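Putative integron gene cassette protein (Uncultured bacterium, PDB 3FUY) is of unknown function, a small alpha/beta protein encoded by a mobile integron gene cassette from a salt-marsh metagenome. Local coordinates at residues D63-K68 with D145-T151; L113-T117 with R158-L162. All coordinates share one frame; numbering follows the deposited sequence.

Contact 1: residues D63-K68 with D145-T151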
loop_
_atom_site.group_PDB
_atom_site.type_symbol
_atom_site.label_atom_id
_atom_site.label_comp_id
_atom_site.label_asym_id
_atom_site.label_seq_id
_atom_site.Cartn_x
_atom_site.Cartn_y
_atom_site.Cartn_z
ATOM N N ASP B 63 5.323 11.159 -11.459
ATOM C CA ASP B 63 5.150 12.562 -11.820
ATOM C C ASP B 63 4.276 12.710 -13.080
ATOM O O ASP B 63 3.446 13.614 -13.168
ATOM C CB ASP B 63 6.506 13.239 -12.042
ATOM C CG ASP B 63 6.395 14.752 -12.048
ATOM O OD1 ASP B 63 5.957 15.310 -11.027
ATOM O OD2 ASP B 63 6.718 15.382 -13.076
ATOM N N LEU B 64 4.470 11.809 -14.043
ATOM C CA LEU B 64 3.644 11.763 -15.252
ATOM C C LEU B 64 2.196 11.551 -14.845
ATOM O O LEU B 64 1.293 12.275 -15.270
ATOM C CB LEU B 64 4.106 10.624 -16.173
ATOM C CG LEU B 64 3.398 10.513 -17.530
ATOM C CD1 LEU B 64 4.315 9.809 -18.503
ATOM C CD2 LEU B 64 2.095 9.755 -17.419
ATOM N N CYS B 65 1.979 10.569 -13.981
ATOM C CA CYS B 65 0.630 10.315 -13.500
ATOM C C CYS B 65 0.029 11.560 -12.827
ATOM O O CYS B 65 -1.115 11.933 -13.100
ATOM C CB CYS B 65 0.599 9.092 -12.577
ATOM S SG CYS B 65 -1.064 8.577 -12.142
ATOM N N LEU B 66 0.806 12.224 -11.973
ATOM C CA LEU B 66 0.320 13.455 -11.347
ATOM C C LEU B 66 -0.039 14.530 -12.386
ATOM O O LEU B 66 -1.030 15.245 -12.228
ATOM C CB LEU B 66 1.332 13.999 -10.333
ATOM C CG LEU B 66 1.517 13.131 -9.075
ATOM C CD1 LEU B 66 2.657 13.655 -8.203
ATOM C CD2 LEU B 66 0.225 13.053 -8.285
ATOM N N ASP B 67 0.760 14.652 -13.443
ATOM C CA ASP B 67 0.448 15.634 -14.477
ATOM C C ASP B 67 -0.862 15.316 -15.208
ATOM O O ASP B 67 -1.647 16.223 -15.497
ATOM C CB ASP B 67 1.604 15.789 -15.470
ATOM C CG ASP B 67 2.716 16.699 -14.944
ATOM O OD1 ASP B 67 2.536 17.337 -13.887
ATOM O OD2 ASP B 67 3.777 16.783 -15.602
ATOM N N LYS B 68 -1.103 14.037 -15.511
ATOM C CA LYS B 68 -2.360 13.655 -16.150
ATOM C C LYS B 68 -3.553 13.824 -15.186
ATOM O O LYS B 68 -4.648 14.202 -15.598
ATOM C CB LYS B 68 -2.300 12.213 -16.701
ATOM C CG LYS B 68 -1.173 11.953 -17.705
ATOM C CD LYS B 68 -1.176 12.978 -18.834
ATOM C CE LYS B 68 0.143 12.923 -19.622
ATOM N NZ LYS B 68 0.127 13.803 -20.826
ATOM N N ASP B 145 4.692 15.056 -24.634
ATOM C CA ASP B 145 4.469 16.098 -23.646
ATOM C C ASP B 145 5.749 16.472 -22.895
ATOM O O ASP B 145 6.868 16.186 -23.353
ATOM C CB ASP B 145 3.347 15.674 -22.673
ATOM C CG ASP B 145 3.730 14.453 -21.815
ATOM O OD1 ASP B 145 4.923 14.111 -21.773
ATOM O OD2 ASP B 145 2.833 13.832 -21.199
ATOM N N GLU B 146 5.579 17.079 -21.722
ATOM C CA GLU B 146 6.713 17.574 -20.955
ATOM C C GLU B 146 7.485 16.434 -20.309
ATOM O O GLU B 146 8.536 16.659 -19.724
ATOM C CB GLU B 146 6.273 18.585 -19.895
ATOM C CG GLU B 146 5.744 19.884 -20.458
ATOM C CD GLU B 146 4.446 19.691 -21.220
ATOM O OE1 GLU B 146 3.630 18.836 -20.802
ATOM O OE2 GLU B 146 4.257 20.377 -22.252
ATOM N N HIS B 147 6.956 15.219 -20.413
ATOM C CA HIS B 147 7.702 14.023 -20.007
ATOM C C HIS B 147 8.157 13.202 -21.212
ATOM O O HIS B 147 8.559 12.053 -21.059
ATOM C CB HIS B 147 6.861 13.142 -19.065
ATOM C CG HIS B 147 6.695 13.711 -17.685
ATOM N ND1 HIS B 147 5.634 14.519 -17.333
ATOM C CD2 HIS B 147 7.452 13.583 -16.569
ATOM C CE1 HIS B 147 5.747 14.873 -16.064
ATOM N NE2 HIS B 147 6.843 14.318 -15.575
ATOM N N SER B 148 8.090 13.787 -22.406
ATOM C CA SER B 148 8.338 13.046 -23.648
ATOM C C SER B 148 7.433 11.825 -23.750
ATOM O O SER B 148 7.824 10.805 -24.303
ATOM C CB SER B 148 9.793 12.592 -23.754
ATOM O OG SER B 148 10.666 13.696 -23.687
ATOM N N CYS B 149 6.231 11.930 -23.204
ATOM C CA CYS B 149 5.276 10.841 -23.262
ATOM C C CYS B 149 4.184 11.186 -24.274
ATOM O O CYS B 149 3.721 12.327 -24.325
ATOM C CB CYS B 149 4.646 10.614 -21.884
ATOM S SG CYS B 149 3.374 9.331 -21.883
ATOM N N VAL B 150 3.782 10.205 -25.072
ATOM C CA VAL B 150 2.683 10.400 -26.018
ATOM C C VAL B 150 1.446 9.776 -25.404
ATOM O O VAL B 150 1.463 8.608 -25.047
ATOM C CB VAL B 150 2.950 9.718 -27.370
ATOM C CG1 VAL B 150 1.717 9.810 -28.251
ATOM C CG2 VAL B 150 4.166 10.342 -28.056
ATOM N N THR B 151 0.374 10.553 -25.306
ATOM C CA THR B 151 -0.783 10.161 -24.513
ATOM C C THR B 151 -2.012 9.840 -25.364
ATOM O O THR B 151 -2.267 10.482 -26.377
ATOM C CB THR B 151 -1.116 11.274 -23.472
ATOM O OG1 THR B 151 0.028 11.507 -22.644
ATOM C CG2 THR B 151 -2.296 10.897 -22.592
#
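K68 reaches from the helix to D145 in the loop and T151 at the start of strand 150-160, joining the two. From CB the chain bends at the next bond (chi2 -52°), then runs straight through CD to CE. The side chain packs on V97 of strand 91-100, and its polar contacts with 145-151 begin at CE, which lies 3.2 Å from D145 OD2 and almost as near T151 OG1. NZ at the end gives a salt-bridge hydrogen bond of 2.7 Å to D145 OD2, on that oxygen's anti side, and a second of 2.9 Å to T151 OG1, the lysine and threonine meeting tip to tip. The backbone O of L139 takes a third bond from NZ, so this buried ammonium has three oxygens around it.

D145 works in two directions. While OD2 faces the lysine, OD1 accepts from H147 N and C149 N, which arrive from opposite faces of the carboxylate; this fixes its rotation and holds OD2 pointed at the lysine.

Five residues earlier on the helix, D63 OD2 takes a hydrogen bond of 2.7 Å from H147 NE2. The bond leaves the imidazole in its ring plane but is bent, 138° at the hydrogen, and the carboxylate is turned 63° from the ring. L64 CA lies over one face of that ring, offset toward its rim, and L64 CD1 presses on C149 CB at 3.5 Å, a tight fit.

The D145 carboxylate and H147 N form an Asx turn, here built into a type I beta turn from D145 to S148; this turn is what helix 59-79 holds against the entry to strand 150-160.

Contact 2: residues L113-T117 with R158-L162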
loop_
_atom_site.group_PDB
_atom_site.type_symbol
_atom_site.label_atom_id
_atom_site.label_comp_id
_atom_site.label_asym_id
_atom_site.label_seq_id
_atom_site.Cartn_x
_atom_site.Cartn_y
_atom_site.Cartn_z
ATOM N N LEU B 113 -16.681 9.596 -17.696
ATOM C CA LEU B 113 -17.544 10.763 -17.828
ATOM C C LEU B 113 -18.868 10.421 -17.156
ATOM O O LEU B 113 -19.549 9.474 -17.556
ATOM C CB LEU B 113 -17.795 11.139 -19.295
ATOM C CG LEU B 113 -18.723 12.341 -19.523
ATOM C CD1 LEU B 113 -17.988 13.656 -19.290
ATOM C CD2 LEU B 113 -19.335 12.325 -20.928
ATOM N N ILE B 114 -19.227 11.179 -16.131
ATOM C CA ILE B 114 -20.467 10.918 -15.403
ATOM C C ILE B 114 -21.497 12.011 -15.658
ATOM O O ILE B 114 -21.273 13.165 -15.307
ATOM C CB ILE B 114 -20.217 10.770 -13.879
ATOM C CG1 ILE B 114 -19.083 9.776 -13.614
ATOM C CG2 ILE B 114 -21.489 10.324 -13.171
ATOM C CD1 ILE B 114 -18.639 9.714 -12.142
ATOM N N VAL B 115 -22.620 11.646 -16.283
ATOM C CA VAL B 115 -23.724 12.582 -16.488
ATOM C C VAL B 115 -24.910 12.205 -15.606
ATOM O O VAL B 115 -24.988 11.092 -15.100
ATOM C CB VAL B 115 -24.181 12.657 -17.972
ATOM C CG1 VAL B 115 -23.052 13.162 -18.857
ATOM C CG2 VAL B 115 -24.669 11.304 -18.455
ATOM N N GLY B 116 -25.827 13.144 -15.412
ATOM C CA GLY B 116 -26.982 12.904 -14.559
ATOM C C GLY B 116 -27.980 11.979 -15.235
ATOM O O GLY B 116 -28.195 12.075 -16.442
ATOM N N THR B 117 -28.583 11.077 -14.465
ATOM C CA THR B 117 -29.572 10.146 -15.008
ATOM C C THR B 117 -30.641 10.873 -15.830
ATOM O O THR B 117 -31.201 10.303 -16.770
ATOM C CB THR B 117 -30.259 9.315 -13.898
ATOM O OG1 THR B 117 -30.660 10.184 -12.833
ATOM C CG2 THR B 117 -29.310 8.263 -13.335
ATOM N N ARG B 158 -20.966 6.975 -17.771
ATOM C CA ARG B 158 -21.796 6.523 -16.664
ATOM C C ARG B 158 -22.953 7.477 -16.534
ATOM O O ARG B 158 -22.861 8.633 -16.931
ATOM C CB ARG B 158 -21.004 6.503 -15.337
ATOM C CG ARG B 158 -19.885 5.465 -15.283
ATOM C CD ARG B 158 -19.163 5.483 -13.943
ATOM N NE ARG B 158 -18.133 4.445 -13.835
ATOM C CZ ARG B 158 -18.382 3.162 -13.578
ATOM N NH1 ARG B 158 -19.635 2.758 -13.385
ATOM N NH2 ARG B 158 -17.383 2.283 -13.499
ATOM N N GLU B 159 -24.050 6.993 -15.974
ATOM C CA GLU B 159 -25.099 7.888 -15.535
ATOM C C GLU B 159 -25.404 7.551 -14.084
ATOM O O GLU B 159 -25.283 6.399 -13.652
ATOM C CB GLU B 159 -26.343 7.811 -16.428
ATOM C CG GLU B 159 -27.239 6.602 -16.224
ATOM C CD GLU B 159 -28.474 6.633 -17.138
ATOM O OE1 GLU B 159 -29.336 7.527 -16.969
ATOM O OE2 GLU B 159 -28.582 5.758 -18.023
ATOM N N GLU B 160 -25.755 8.579 -13.328
ATOM C CA GLU B 160 -25.960 8.451 -11.905
ATOM C C GLU B 160 -26.877 9.577 -11.499
ATOM O O GLU B 160 -26.861 10.639 -12.103
ATOM C CB GLU B 160 -24.628 8.596 -11.164
ATOM C CG GLU B 160 -23.589 7.539 -11.504
ATOM C CD GLU B 160 -23.844 6.225 -10.794
ATOM O OE1 GLU B 160 -24.861 6.121 -10.078
ATOM O OE2 GLU B 160 -23.030 5.292 -10.956
ATOM N N LEU B 161 -27.685 9.351 -10.472
ATOM C CA LEU B 161 -28.460 10.431 -9.914
ATOM C C LEU B 161 -27.493 11.240 -9.063
ATOM O O LEU B 161 -27.045 10.774 -8.016
ATOM C CB LEU B 161 -29.601 9.872 -9.065
ATOM C CG LEU B 161 -30.612 10.885 -8.531
ATOM C CD1 LEU B 161 -31.201 11.699 -9.667
ATOM C CD2 LEU B 161 -31.711 10.166 -7.754
ATOM N N LEU B 162 -27.161 12.445 -9.510
ATOM C CA LEU B 162 -26.059 13.184 -8.908
ATOM C C LEU B 162 -26.370 13.719 -7.504
ATOM O O LEU B 162 -25.461 14.122 -6.768
ATOM C CB LEU B 162 -25.614 14.321 -9.821
ATOM C CG LEU B 162 -25.132 13.930 -11.217
ATOM C CD1 LEU B 162 -24.606 15.161 -11.897
ATOM C CD2 LEU B 162 -24.059 12.864 -11.162
#
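L113 O opens a ladder of backbone hydrogen bonds by accepting from R158 N at 2.9 Å. V115 then uses both its polar backbone atoms, its N giving to R158 O and its O accepting from E160 N at 3.2 Å. T117 N closes the series on E160 O at 3.0 Å, but sits well above that carbonyl's plane, a distorted last rung. The pairing is parallel, I114 beside R158, V115 beside E159 and G116 beside E160, and the short strand axes are splayed by 37°.

Weaker CA-H...O contacts fill in between: E159 CA lies 3.2 Å from V115 O, and G116 CA approaches E160 O.

Apolar contact is modest. CG1 of I114 runs side by side with the base of R158, while CG2, anti to the backbone N, meets E160 CG at 3.9 Å and L162 CD2 at 4.1 Å. L162 CG also rests against G116 CA.

Where the strands end, T117 makes van der Waals contact, CG2 on the E160-L161 peptide and the hydroxyl oxygen beside L161 CD1.

Among the charged ends, E159 has CG between backbone N and carbonyl carbon (chi1 77°), which brings OE1 to 3.3 Å from T117 CA; OE1 also forms a salt bridge with R124. R158 NE makes another with D112, and E160 OE2 hydrogen-bonds Y174 OH.

Strands 106-116 and 150-160, the latter outermost within the chain, belong to a beta-alpha-beta unit joined through helix 121-138. L113 and V115 pack on that helix; I114 and L162 touch H91 of strand 91-100, which flanks 106-116 on the side away from 150-160.

How the contacts relate
Strand 150-160 is shared by both contacts, which sit near its two ends on opposite sides of the chain's centre, their own centres 28 Å apart. Contact 1 is partly buried and joins the helix 59-79 to the loop before that strand and to its first residues; contact 2 lies at the surface and joins the strand's far end to its neighbour 106-116. Their chemistry follows: helix meets loop and strand start through side chains, charged or polar groups flanking a small apolar patch, whereas strand meets strand mainly through backbone hydrogen bonds, with acidic and basic ends pairing beyond the two segments. Neither contact touches another chain of the assembly.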